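PDB 2BM8: cephalosporin hydroxylase CMCI from Streptomyces clavuligerus, which takes part in cephamycin biosynthesis as a cephalosporin hydroxylase and probably belongs among the S-adenosylmethionine-dependent methyltransferases. Local coordinates for the interface of chains A and B and the interface of chains A and C. Coordinates in Å, arbitrary orientation; residue numbers count along the deposited sequence, not the author numbering. Chains: chain A/B/C, Cephalosporin hydroxylase CMCI.

Contact 1: the interface of chains A and B. Residues chain A 189, 204, 213, 215, 226, 229; chain B 38, 41, 44.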
# COMPACT_ATOMS: atom_id res chain seq x y z
N ILE A 189 -6.30 -2.15 -24.67
CA ILE A 189 -6.71 -0.75 -24.67
C ILE A 189 -5.94 0.10 -23.66
O ILE A 189 -5.50 1.19 -23.99
CB ILE A 189 -8.28 -0.60 -24.53
CG1 ILE A 189 -8.94 -0.82 -25.90
CG2 ILE A 189 -8.66 0.76 -23.96
CD1 ILE A 189 -10.41 -0.45 -25.97
N LEU A 204 -10.65 5.95 -31.35
CA LEU A 204 -11.84 5.49 -30.61
C LEU A 204 -12.94 6.53 -30.78
O LEU A 204 -14.11 6.18 -30.91
CB LEU A 204 -11.55 5.32 -29.11
CG LEU A 204 -11.67 3.95 -28.42
CD1 LEU A 204 -12.12 4.15 -26.97
CD2 LEU A 204 -12.57 2.95 -29.11
N MET A 213 -18.91 2.59 -24.73
CA MET A 213 -18.35 1.79 -23.64
C MET A 213 -19.45 1.48 -22.63
O MET A 213 -20.15 2.39 -22.18
CB MET A 213 -17.20 2.50 -22.93
CG MET A 213 -16.50 1.64 -21.88
SD MET A 213 -14.83 2.20 -21.45
CE MET A 213 -15.14 3.93 -21.02
N MET A 215 -20.48 0.67 -19.14
CA MET A 215 -19.93 0.90 -17.81
C MET A 215 -20.33 -0.16 -16.76
O MET A 215 -19.80 -0.15 -15.65
CB MET A 215 -20.33 2.29 -17.31
CG MET A 215 -19.81 3.44 -18.19
SD MET A 215 -18.01 3.41 -18.35
CE MET A 215 -17.54 3.81 -16.66
N ARG A 226 -11.84 -1.07 -19.43
CA ARG A 226 -12.12 -0.06 -20.44
C ARG A 226 -12.15 -0.55 -21.89
O ARG A 226 -11.92 0.22 -22.82
CB ARG A 226 -11.14 1.11 -20.30
CG ARG A 226 -11.31 1.90 -19.01
CD ARG A 226 -10.16 2.84 -18.75
NE ARG A 226 -8.94 2.12 -18.35
CZ ARG A 226 -7.75 2.70 -18.24
NH1 ARG A 226 -7.61 3.99 -18.51
NH2 ARG A 226 -6.69 1.98 -17.87
N LEU A 229 -17.18 -2.61 -25.37
CA LEU A 229 -17.93 -1.71 -26.22
C LEU A 229 -19.11 -2.45 -26.84
O LEU A 229 -19.07 -3.66 -26.98
CB LEU A 229 -17.02 -1.18 -27.33
CG LEU A 229 -15.56 -0.93 -26.95
CD1 LEU A 229 -14.76 -0.55 -28.16
CD2 LEU A 229 -15.44 0.15 -25.89
N LEU B 38 -17.61 7.55 -26.57
CA LEU B 38 -16.21 7.22 -26.87
C LEU B 38 -15.33 8.43 -27.15
O LEU B 38 -14.09 8.35 -27.07
CB LEU B 38 -16.16 6.23 -28.04
CG LEU B 38 -15.94 4.74 -27.72
CD1 LEU B 38 -16.30 4.39 -26.30
CD2 LEU B 38 -16.71 3.83 -28.69
N TRP B 41 -13.98 9.12 -23.85
CA TRP B 41 -13.60 7.83 -23.26
C TRP B 41 -12.63 7.95 -22.07
O TRP B 41 -12.74 7.20 -21.10
CB TRP B 41 -13.01 6.91 -24.34
CG TRP B 41 -12.40 5.65 -23.81
CD1 TRP B 41 -13.00 4.44 -23.67
CD2 TRP B 41 -11.05 5.48 -23.35
NE1 TRP B 41 -12.12 3.53 -23.16
CE2 TRP B 41 -10.91 4.14 -22.95
CE3 TRP B 41 -9.95 6.33 -23.24
CZ2 TRP B 41 -9.71 3.63 -22.45
CZ3 TRP B 41 -8.76 5.83 -22.75
CH2 TRP B 41 -8.65 4.49 -22.36
N ALA B 44 -14.02 8.86 -18.39
CA ALA B 44 -14.93 7.94 -17.70
C ALA B 44 -14.31 7.50 -16.39
O ALA B 44 -13.10 7.25 -16.33
CB ALA B 44 -15.23 6.73 -18.56
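B:Trp41, from the 3-10 helix 38-43 of chain B, puts its indole among A:Leu204, A:Met213, A:Arg226 and A:Ile189 in a largely apolar patch of the A-B interface. It loses 80 Å² to chain A, against 52 Å² for A:Leu204. Its chi1 of 171° sets CG beside the carbonyl carbon, and the indole extends toward chain A. CD1 of A:Leu204 comes over one face of the indole, 3.6 Å from the centroid of the five-membered ring. CE of A:Met213 reaches CD1 of B:Trp41 at 3.4 Å, and its sulfur SD lies 3.5 Å from NE1. Along the six-membered ring, CZ2 of B:Trp41 meets CG2 of A:Ile189 at 3.4 Å, while CB of A:Arg226 approaches the same carbon. Were B:Trp41 an alanine, CD1 of A:Leu204 would probably lose the ring face it covers, and the bent end of A:Met213 would have less to hold it. Packing is looser at the margins: A:Met215 loses just 1 Å² here, and CD2 of A:Leu229 stays 4.3 Å from CD1 of B:Leu38. The polar link is correspondingly modest: NE1 of B:Trp41 gives a weak hydrogen bond of 3.3 Å to the backbone O of A:Arg226, which sits at the indole edge, in its plane.

Contact 2: the interface of chains A and C. Residues chain A 8, 10, 12, 15, 20; chain C 199, 203.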
# COMPACT_ATOMS: atom_id res chain seq x y z
N ASN A 8 20.36 -24.94 -27.85
CA ASN A 8 19.55 -24.32 -28.90
C ASN A 8 18.45 -23.47 -28.27
O ASN A 8 17.64 -23.98 -27.49
CB ASN A 8 18.95 -25.38 -29.82
CG ASN A 8 18.70 -24.85 -31.22
OD1 ASN A 8 19.64 -24.61 -31.98
ND2 ASN A 8 17.43 -24.65 -31.56
N GLN A 10 15.06 -21.38 -28.34
CA GLN A 10 13.79 -20.98 -28.95
C GLN A 10 13.54 -19.53 -28.60
O GLN A 10 14.10 -19.01 -27.64
CB GLN A 10 12.61 -21.79 -28.41
CG GLN A 10 12.69 -23.30 -28.52
CD GLN A 10 11.62 -23.96 -27.65
OE1 GLN A 10 10.43 -23.68 -27.80
NE2 GLN A 10 12.05 -24.81 -26.72
N LEU A 12 11.91 -16.78 -26.81
CA LEU A 12 11.10 -16.66 -25.59
C LEU A 12 9.95 -15.66 -25.74
O LEU A 12 9.00 -15.68 -24.96
CB LEU A 12 11.98 -16.31 -24.39
CG LEU A 12 12.45 -17.47 -23.50
CD1 LEU A 12 12.86 -18.71 -24.29
CD2 LEU A 12 13.59 -17.03 -22.61
N PHE A 15 6.28 -16.99 -26.17
CA PHE A 15 5.50 -17.36 -24.98
C PHE A 15 4.93 -16.18 -24.20
O PHE A 15 4.26 -16.38 -23.18
CB PHE A 15 6.37 -18.21 -24.03
CG PHE A 15 7.08 -19.33 -24.72
CD1 PHE A 15 8.45 -19.50 -24.56
CD2 PHE A 15 6.38 -20.20 -25.56
CE1 PHE A 15 9.11 -20.54 -25.21
CE2 PHE A 15 7.03 -21.23 -26.21
CZ PHE A 15 8.40 -21.41 -26.03
N GLU A 20 4.80 -21.66 -21.71
CA GLU A 20 5.56 -22.66 -22.46
C GLU A 20 4.69 -23.67 -23.18
O GLU A 20 5.02 -24.08 -24.29
CB GLU A 20 6.54 -23.40 -21.53
CG GLU A 20 7.94 -22.80 -21.47
CD GLU A 20 8.45 -22.56 -20.05
OE1 GLU A 20 7.62 -22.32 -19.13
OE2 GLU A 20 9.68 -22.60 -19.86
N LEU C 199 12.44 -22.53 -19.27
CA LEU C 199 13.34 -22.33 -20.41
C LEU C 199 14.26 -21.13 -20.20
O LEU C 199 15.37 -21.10 -20.74
CB LEU C 199 12.56 -22.17 -21.72
CG LEU C 199 11.94 -23.43 -22.36
CD1 LEU C 199 11.34 -23.09 -23.72
CD2 LEU C 199 12.96 -24.56 -22.50
N TYR C 203 18.56 -21.41 -19.87
CA TYR C 203 19.36 -20.64 -20.81
C TYR C 203 20.34 -19.70 -20.09
O TYR C 203 21.48 -19.57 -20.51
CB TYR C 203 18.46 -19.80 -21.71
CG TYR C 203 17.56 -20.56 -22.68
CD1 TYR C 203 16.63 -19.86 -23.45
CD2 TYR C 203 17.64 -21.95 -22.84
CE1 TYR C 203 15.80 -20.52 -24.33
CE2 TYR C 203 16.80 -22.61 -23.74
CZ TYR C 203 15.88 -21.89 -24.48
OH TYR C 203 15.05 -22.50 -25.38
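The A:Phe15 ring, whose CE1 touches CD1 of C:Leu199 at 3.7 Å, has CA of A:Glu20 above one face, toward the rim, and OE1 of A:Gln10 in plane at its edge. Across the contact, the phenol ring of C:Tyr203 carries the backbone O of C:Leu199 over one face, 3.0 Å above the plane. These groups join the N-terminal segment of one copy of this Rhamnosyl O-methyltransferase/CmcI family protein to helix 197-204 of another. C:Leu199, which loses 64 Å² of surface to chain A, is the main apolar element. Its side chain crosses A:Phe15 and A:Gln10 at about right angles, and CD1 lies 3.5 Å from NE2 of A:Gln10, an engineered residue whose natural counterpart is leucine. A:Leu12 and C:Tyr203 run past each other in opposite directions, CD1 of the leucine 3.5 Å from CE1 of the phenol. Hydrogen bonds cross at points one helical turn apart. The backbone N of A:Gln10 donates to the hydroxyl OH of C:Tyr203 over 3.2 Å (156° at H), a bond made by the main chain and not by the altered side chain. In the first turn of the helix, the backbone N of C:Leu199 donates to the carboxylate OE2 of A:Glu20 at 2.8 Å, nearly along the C-O axis; the helix dipole would probably favour the acidic group here.

Contact 3: the interface of chains A and B. Residues chain A 32, 44-47; chain B 213, 215, 219.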
# COMPACT_ATOMS: atom_id res chain seq x y z
N ARG A 32 7.37 -27.04 0.15
CA ARG A 32 6.54 -27.47 1.27
C ARG A 32 5.85 -28.77 0.94
O ARG A 32 5.65 -29.07 -0.22
CB ARG A 32 5.48 -26.41 1.56
CG ARG A 32 4.38 -26.31 0.49
CD ARG A 32 3.66 -24.98 0.45
NE ARG A 32 4.57 -23.88 0.19
CZ ARG A 32 4.24 -22.60 0.17
NH1 ARG A 32 2.98 -22.22 0.36
NH2 ARG A 32 5.16 -21.69 -0.08
N ALA A 44 2.68 -22.87 8.93
CA ALA A 44 2.58 -23.13 7.49
C ALA A 44 2.70 -21.82 6.75
O ALA A 44 2.12 -20.81 7.17
CB ALA A 44 1.26 -23.79 7.15
N PRO A 45 3.43 -21.82 5.64
CA PRO A 45 3.59 -20.59 4.86
C PRO A 45 2.25 -20.15 4.26
O PRO A 45 1.36 -20.96 4.01
CB PRO A 45 4.60 -21.00 3.78
CG PRO A 45 4.45 -22.48 3.66
CD PRO A 45 4.09 -22.98 5.01
N ARG A 46 2.14 -18.85 4.02
CA ARG A 46 0.87 -18.23 3.69
C ARG A 46 0.73 -17.84 2.21
O ARG A 46 -0.38 -17.59 1.74
CB ARG A 46 0.61 -17.07 4.68
CG ARG A 46 0.17 -17.64 6.06
CD ARG A 46 0.08 -16.69 7.30
NE ARG A 46 -0.78 -15.51 7.19
CZ ARG A 46 -1.99 -15.48 6.66
NH1 ARG A 46 -2.55 -16.59 6.17
NH2 ARG A 46 -2.66 -14.33 6.61
N ASP A 47 1.83 -17.85 1.47
CA ASP A 47 1.81 -17.58 0.03
C ASP A 47 1.31 -18.80 -0.78
O ASP A 47 1.14 -19.90 -0.26
CB ASP A 47 3.19 -17.13 -0.45
CG ASP A 47 4.28 -18.19 -0.22
OD1 ASP A 47 5.21 -18.30 -1.04
OD2 ASP A 47 4.32 -18.96 0.76
N MET B 213 -3.81 -30.15 6.50
CA MET B 213 -4.14 -28.98 5.70
C MET B 213 -3.54 -29.16 4.30
O MET B 213 -2.33 -29.33 4.15
CB MET B 213 -3.58 -27.71 6.33
CG MET B 213 -3.93 -26.46 5.54
SD MET B 213 -3.76 -24.96 6.49
CE MET B 213 -2.09 -25.14 7.10
N MET B 215 -2.11 -27.99 1.17
CA MET B 215 -1.42 -26.75 0.84
C MET B 215 -1.53 -26.32 -0.61
O MET B 215 -1.16 -25.19 -0.92
CB MET B 215 0.05 -26.86 1.21
CG MET B 215 0.28 -27.04 2.69
SD MET B 215 -0.46 -25.77 3.71
CE MET B 215 0.78 -24.46 3.51
N ASN B 219 -3.99 -21.91 0.51
CA ASN B 219 -3.64 -20.48 0.35
C ASN B 219 -4.20 -19.84 -0.93
O ASN B 219 -3.81 -18.76 -1.31
CB ASN B 219 -2.12 -20.28 0.44
CG ASN B 219 -1.53 -20.81 1.75
OD1 ASN B 219 -2.13 -20.68 2.82
ND2 ASN B 219 -0.36 -21.43 1.67
O HOH W 1 -2.79 -17.87 3.64
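The loop A:Ala44 to A:Asp47, directly after the 3-10 helix 38-43, presents its backbone carbonyls to the amide of B:Asn219 at the A-B interface. With CG beside its own backbone N (chi1 -57°), B:Asn219 directs ND2 at two of these oxygens. The bond to O of A:Pro45 measures 2.9 Å (133° at H), with the donor tilted 32° from the carbonyl plane. A second bond, from ND2 to O of A:Asp47 at 2.9 Å, is weak, and more bent than the first. The amide oxygen OD1 of B:Asn219 continues the link through a water, 3.0 Å from that OD1 and also joined to the backbone O of A:Arg46. A:Arg32, whose CD also touches CB of B:Met215, probably steadies the loop. Its two terminal nitrogens each take an oxygen of A:Asp47: NH1 donates to the backbone O from above the carbonyl plane, and NH2 forms a salt bridge to OD2 at 3.0 Å. CG of A:Pro45 rests 3.5 Å above the centre of the guanidinium plane, which, with the two bonds to A:Asp47, probably limits its rotation. The O of A:Asp47 therefore receives donors from both chains. Beside this polar cluster, B:Met215 folds back along its chain, which brings its methyl CE to 3.9 Å from CD of A:Pro45.

Contact 4: the interface of chains A and C. Residues chain A 166, 192, 196, 199-200, 203; chain C 9, 12.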
# COMPACT_ATOMS: atom_id res chain seq x y z
N PHE A 166 -8.63 -1.73 -35.44
CA PHE A 166 -9.51 -0.61 -35.75
C PHE A 166 -10.20 -0.76 -37.10
O PHE A 166 -11.31 -0.27 -37.27
CB PHE A 166 -8.74 0.71 -35.66
CG PHE A 166 -8.49 1.14 -34.24
CD1 PHE A 166 -7.22 1.03 -33.69
CD2 PHE A 166 -9.53 1.62 -33.46
CE1 PHE A 166 -6.99 1.42 -32.38
CE2 PHE A 166 -9.32 2.00 -32.13
CZ PHE A 166 -8.05 1.90 -31.59
N TRP A 192 -2.51 0.74 -25.37
CA TRP A 192 -2.57 1.64 -26.51
C TRP A 192 -2.71 3.08 -26.08
O TRP A 192 -2.12 3.96 -26.68
CB TRP A 192 -3.73 1.26 -27.42
CG TRP A 192 -3.46 0.09 -28.27
CD1 TRP A 192 -2.24 -0.40 -28.64
CD2 TRP A 192 -4.43 -0.75 -28.90
NE1 TRP A 192 -2.39 -1.50 -29.45
CE2 TRP A 192 -3.73 -1.74 -29.63
CE3 TRP A 192 -5.83 -0.78 -28.94
CZ2 TRP A 192 -4.38 -2.73 -30.37
CZ3 TRP A 192 -6.47 -1.76 -29.67
CH2 TRP A 192 -5.75 -2.72 -30.37
N ALA A 196 0.07 5.74 -26.80
CA ALA A 196 -0.39 6.53 -27.94
C ALA A 196 -1.68 7.27 -27.63
O ALA A 196 -2.66 7.13 -28.36
CB ALA A 196 -0.56 5.63 -29.17
N LEU A 199 -3.54 9.59 -30.64
CA LEU A 199 -4.00 8.78 -31.77
C LEU A 199 -5.09 7.81 -31.33
O LEU A 199 -6.02 7.57 -32.07
CB LEU A 199 -2.84 8.01 -32.43
CG LEU A 199 -2.02 8.69 -33.54
CD1 LEU A 199 -1.03 7.69 -34.15
CD2 LEU A 199 -2.89 9.29 -34.63
N PHE A 200 -4.97 7.26 -30.12
CA PHE A 200 -5.95 6.30 -29.62
C PHE A 200 -7.29 6.97 -29.33
O PHE A 200 -8.34 6.43 -29.66
CB PHE A 200 -5.45 5.57 -28.38
CG PHE A 200 -6.49 4.68 -27.75
CD1 PHE A 200 -6.77 3.44 -28.30
CD2 PHE A 200 -7.22 5.12 -26.65
CE1 PHE A 200 -7.74 2.64 -27.76
CE2 PHE A 200 -8.19 4.32 -26.10
CZ PHE A 200 -8.46 3.08 -26.65
N TYR A 203 -8.90 7.80 -32.64
CA TYR A 203 -9.38 6.59 -33.32
C TYR A 203 -10.64 6.04 -32.67
O TYR A 203 -11.59 5.70 -33.37
CB TYR A 203 -8.29 5.50 -33.33
CG TYR A 203 -7.08 5.76 -34.24
CD1 TYR A 203 -6.08 4.80 -34.37
CD2 TYR A 203 -6.93 6.96 -34.95
CE1 TYR A 203 -4.98 5.02 -35.19
CE2 TYR A 203 -5.83 7.18 -35.76
CZ TYR A 203 -4.86 6.21 -35.88
OH TYR A 203 -3.76 6.43 -36.68
N PHE C 9 -6.27 4.02 -40.31
CA PHE C 9 -5.81 3.64 -38.97
C PHE C 9 -4.39 3.07 -38.96
O PHE C 9 -4.17 1.96 -39.44
CB PHE C 9 -6.77 2.61 -38.37
CG PHE C 9 -8.16 3.13 -38.15
CD1 PHE C 9 -9.21 2.72 -38.97
CD2 PHE C 9 -8.44 4.00 -37.11
CE1 PHE C 9 -10.50 3.19 -38.76
CE2 PHE C 9 -9.73 4.47 -36.89
CZ PHE C 9 -10.77 4.07 -37.72
N LEU C 12 -1.31 0.63 -34.07
CA LEU C 12 -0.89 1.21 -32.80
C LEU C 12 0.14 0.37 -32.03
O LEU C 12 0.76 0.86 -31.10
CB LEU C 12 -2.12 1.47 -31.92
CG LEU C 12 -2.56 2.94 -31.80
CD1 LEU C 12 -2.72 3.60 -33.15
CD2 LEU C 12 -3.85 3.06 -30.98
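C:Phe9 and A:Tyr203 both hold CG beside the backbone N and anti to the carbonyl carbon (chi1 -64° and -71°), which sets the rim of the first ring against the face of the second. The meeting is edge-to-face: the planes stand 86° apart, with centroids separated by 5.1 Å, and CD2 of C:Phe9 is the atom above the phenol. One face of the C:Phe9 ring is taken by CB of A:Phe166, 3.7 Å from its centroid, so two chain A residues probably limit how the phenyl can turn. C:Leu12 brings the larger apolar surface, 120 Å², into a pocket formed by helices 165-175, 189-195 and 197-205. Its two methyls part: CD1 goes to CE1 of A:Tyr203 at 3.4 Å, whereas CD2 faces CE1 of A:Phe166 at 3.8 Å. CD2 also lies at the edge of the ring of A:Phe200, an engineered residue that is leucine in nature, and 4.0 Å from its CB. The rim of C:Phe9 would probably be left without the aromatic face it meets, and CD1 of C:Leu12 without its wall, if A:Tyr203 were replaced by an alanine. On the far wall, CB of C:Leu12 sits over the five-membered ring of A:Trp192, 3.9 Å from its centroid.

Contacts 1 and 4 are neighbours, about 13 Å apart between the centres of their C-alpha atoms. They share helices 189-195 and 197-205, so one helical pair receives chain B and chain C. Contacts 2 and 4 are about 31 Å apart and reciprocal: A:Leu12 belongs to the segment lent to chain C, C:Leu12 to the segment received. Contacts 1 and 3, about 40 Å apart, likewise repeat Ala44, Met213 and Met215 with the chains exchanged. Each copy thus both gives and takes at two two-fold interfaces, a pattern consistent with the six-copy deposited assembly, which may be the biological one.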